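Long-range contact in Baccell_00875 (Bacteroides cellulosilyticus DSM 14838, PDB 5NO8), which is a polysaccharide lyase that probably removes the rhamnose caps of complex arabinogalactan proteins by cleaving next to glucuronic acid: residues C657-P662 and E671-Y676. Sequence-based numbering, arbitrary orientation.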
loop_
_atom_site.group_PDB
_atom_site.type_symbol
_atom_site.label_atom_id
_atom_site.label_comp_id
_atom_site.label_asym_id
_atom_site.label_seq_id
_atom_site.Cartn_x
_atom_site.Cartn_y
_atom_site.Cartn_z
ATOM N N CYS A 657 -9.553 7.190 -6.211
ATOM C CA CYS A 657 -8.183 7.587 -5.891
ATOM C C CYS A 657 -7.525 6.798 -4.768
ATOM O O CYS A 657 -6.310 6.874 -4.636
ATOM C CB CYS A 657 -8.100 9.093 -5.595
ATOM S SG CYS A 657 -8.909 9.597 -4.090
ATOM N N ALA A 658 -8.297 6.039 -3.979
ATOM C CA ALA A 658 -7.729 5.238 -2.883
ATOM C C ALA A 658 -8.775 4.328 -2.241
ATOM O O ALA A 658 -9.923 4.726 -2.104
ATOM C CB ALA A 658 -7.175 6.163 -1.798
ATOM N N TYR A 659 -8.355 3.124 -1.869
ATOM C CA TYR A 659 -9.155 2.256 -1.048
ATOM C C TYR A 659 -8.633 2.405 0.391
ATOM O O TYR A 659 -7.522 2.007 0.687
ATOM C CB TYR A 659 -9.067 0.791 -1.467
ATOM C CG TYR A 659 -9.984 -0.074 -0.637
ATOM C CD1 TYR A 659 -11.369 -0.028 -0.829
ATOM C CD2 TYR A 659 -9.495 -0.844 0.415
ATOM C CE1 TYR A 659 -12.245 -0.764 -0.034
ATOM C CE2 TYR A 659 -10.361 -1.584 1.214
ATOM C CZ TYR A 659 -11.738 -1.547 0.981
ATOM O OH TYR A 659 -12.595 -2.297 1.759
ATOM N N MET A 660 -9.471 2.926 1.271
ATOM C CA MET A 660 -9.135 3.088 2.689
ATOM C C MET A 660 -9.375 1.733 3.359
ATOM O O MET A 660 -10.509 1.310 3.524
ATOM C CB MET A 660 -9.981 4.201 3.337
ATOM C CG MET A 660 -9.918 5.555 2.638
ATOM S SD MET A 660 -8.238 6.135 2.452
ATOM C CE MET A 660 -7.585 6.046 4.116
ATOM N N TYR A 661 -8.295 1.068 3.753
ATOM C CA TYR A 661 -8.308 -0.363 4.045
ATOM C C TYR A 661 -8.725 -0.805 5.475
ATOM O O TYR A 661 -9.475 -1.780 5.608
ATOM C CB TYR A 661 -6.960 -0.989 3.653
ATOM C CG TYR A 661 -6.948 -2.481 3.764
ATOM C CD1 TYR A 661 -7.423 -3.286 2.726
ATOM C CD2 TYR A 661 -6.503 -3.112 4.922
ATOM C CE1 TYR A 661 -7.456 -4.665 2.859
ATOM C CE2 TYR A 661 -6.522 -4.491 5.051
ATOM C CZ TYR A 661 -6.997 -5.255 4.013
ATOM O OH TYR A 661 -7.028 -6.603 4.148
ATOM N N PRO A 662 -8.200 -0.147 6.520
ATOM C CA PRO A 662 -8.511 -0.649 7.868
ATOM C C PRO A 662 -9.989 -0.611 8.208
ATOM O O PRO A 662 -10.756 0.091 7.563
ATOM C CB PRO A 662 -7.737 0.291 8.796
ATOM C CG PRO A 662 -6.692 0.903 7.936
ATOM C CD PRO A 662 -7.322 1.031 6.577
ATOM N N GLU A 671 -12.804 1.008 5.161
ATOM C CA GLU A 671 -13.201 -0.050 4.199
ATOM C C GLU A 671 -14.068 0.527 3.074
ATOM O O GLU A 671 -15.154 0.019 2.778
ATOM C CB GLU A 671 -13.858 -1.237 4.898
ATOM C CG GLU A 671 -12.979 -1.781 6.002
ATOM C CD GLU A 671 -13.399 -3.130 6.515
ATOM O OE1 GLU A 671 -14.268 -3.170 7.412
ATOM O OE2 GLU A 671 -12.907 -4.138 5.982
ATOM N N PHE A 672 -13.581 1.572 2.428
ATOM C CA PHE A 672 -14.315 2.153 1.306
ATOM C C PHE A 672 -13.352 2.704 0.256
ATOM O O PHE A 672 -12.202 3.037 0.544
ATOM C CB PHE A 672 -15.288 3.257 1.785
ATOM C CG PHE A 672 -14.602 4.461 2.355
ATOM C CD1 PHE A 672 -14.088 5.438 1.539
ATOM C CD2 PHE A 672 -14.498 4.628 3.719
ATOM C CE1 PHE A 672 -13.426 6.537 2.051
ATOM C CE2 PHE A 672 -13.858 5.732 4.242
ATOM C CZ PHE A 672 -13.316 6.693 3.419
ATOM N N TYR A 673 -13.870 2.799 -0.968
ATOM C CA TYR A 673 -13.201 3.509 -2.064
ATOM C C TYR A 673 -13.563 4.964 -1.948
ATOM O O TYR A 673 -14.755 5.319 -1.901
ATOM C CB TYR A 673 -13.667 2.950 -3.442
ATOM C CG TYR A 673 -13.142 1.586 -3.712
ATOM C CD1 TYR A 673 -11.852 1.404 -4.152
ATOM C CD2 TYR A 673 -13.931 0.455 -3.507
ATOM C CE1 TYR A 673 -11.333 0.133 -4.372
ATOM C CE2 TYR A 673 -13.410 -0.819 -3.719
ATOM C CZ TYR A 673 -12.115 -0.965 -4.174
ATOM O OH TYR A 673 -11.578 -2.209 -4.394
ATOM N N ASP A 674 -12.553 5.822 -1.885
ATOM C CA ASP A 674 -12.822 7.250 -1.861
ATOM C C ASP A 674 -13.602 7.672 -3.114
ATOM O O ASP A 674 -13.295 7.199 -4.212
ATOM C CB ASP A 674 -11.546 8.053 -1.752
ATOM C CG ASP A 674 -11.829 9.504 -1.445
ATOM O OD1 ASP A 674 -12.134 10.242 -2.411
ATOM O OD2 ASP A 674 -11.818 9.849 -0.229
ATOM N N PRO A 675 -14.637 8.509 -2.948
ATOM C CA PRO A 675 -15.495 8.834 -4.078
ATOM C C PRO A 675 -14.936 9.800 -5.128
ATOM O O PRO A 675 -15.658 10.090 -6.065
ATOM C CB PRO A 675 -16.733 9.425 -3.420
ATOM C CG PRO A 675 -16.308 9.879 -2.090
ATOM C CD PRO A 675 -15.216 8.961 -1.670
ATOM N N TYR A 676 -13.713 10.309 -4.967
ATOM C CA TYR A 676 -13.079 11.085 -6.032
ATOM C C TYR A 676 -12.297 10.174 -6.952
ATOM O O TYR A 676 -11.534 9.335 -6.483
ATOM C CB TYR A 676 -12.088 12.153 -5.516
ATOM C CG TYR A 676 -12.682 13.458 -5.000
ATOM C CD1 TYR A 676 -14.038 13.772 -5.140
ATOM C CD2 TYR A 676 -11.856 14.405 -4.386
ATOM C CE1 TYR A 676 -14.557 14.988 -4.678
ATOM C CE2 TYR A 676 -12.374 15.615 -3.913
ATOM C CZ TYR A 676 -13.718 15.887 -4.051
ATOM O OH TYR A 676 -14.257 17.067 -3.581
HETATM O O HOH W 1 -11.012 -3.528 3.900
HETATM O O HOH W 2 -15.128 -2.661 1.141
#
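Strand 659-660 pairs antiparallel with the start of strand 672-677 at one margin of a small four-stranded sheet, where a G1 beta bulge sets Glu671 and Phe672 both against Met660. Glu671, at the bulge's first position, takes the positive phi (56°) usual there. Met660 N donates to Phe672 O (2.8 Å), and Phe672 N returns a longer bond to Met660 O. Asp674 N donates to Ala658 O in a nearly straight hydrogen bond (N-H...O 169°). Tyr659 suits its place by being long, flat and polar only at its tip. With CG anti to the backbone N (chi1 -177°), its CB lies beside Tyr673 CE1, and its CD1 sits over the centre of the Tyr673 ring in an edge-to-face pair, centroids 4.6 Å apart. CE1 then passes the Phe672 backbone, and OH reaches Glu671 CA and a water that joins it to Glu671 O. An alanine in place of Tyr673 would probably leave the Tyr659 edge without its aromatic platform and loosen its ring. On the sheet's other face, unbranched Met660, CG anti to its carbonyl carbon, lays CG over the Phe672 ring, a CH-pi contact. Asp674 closes an Asx turn: its OD1, also bonded to Lys602 N, accepts from Tyr676 N at 3.0 Å through the anti lone pair.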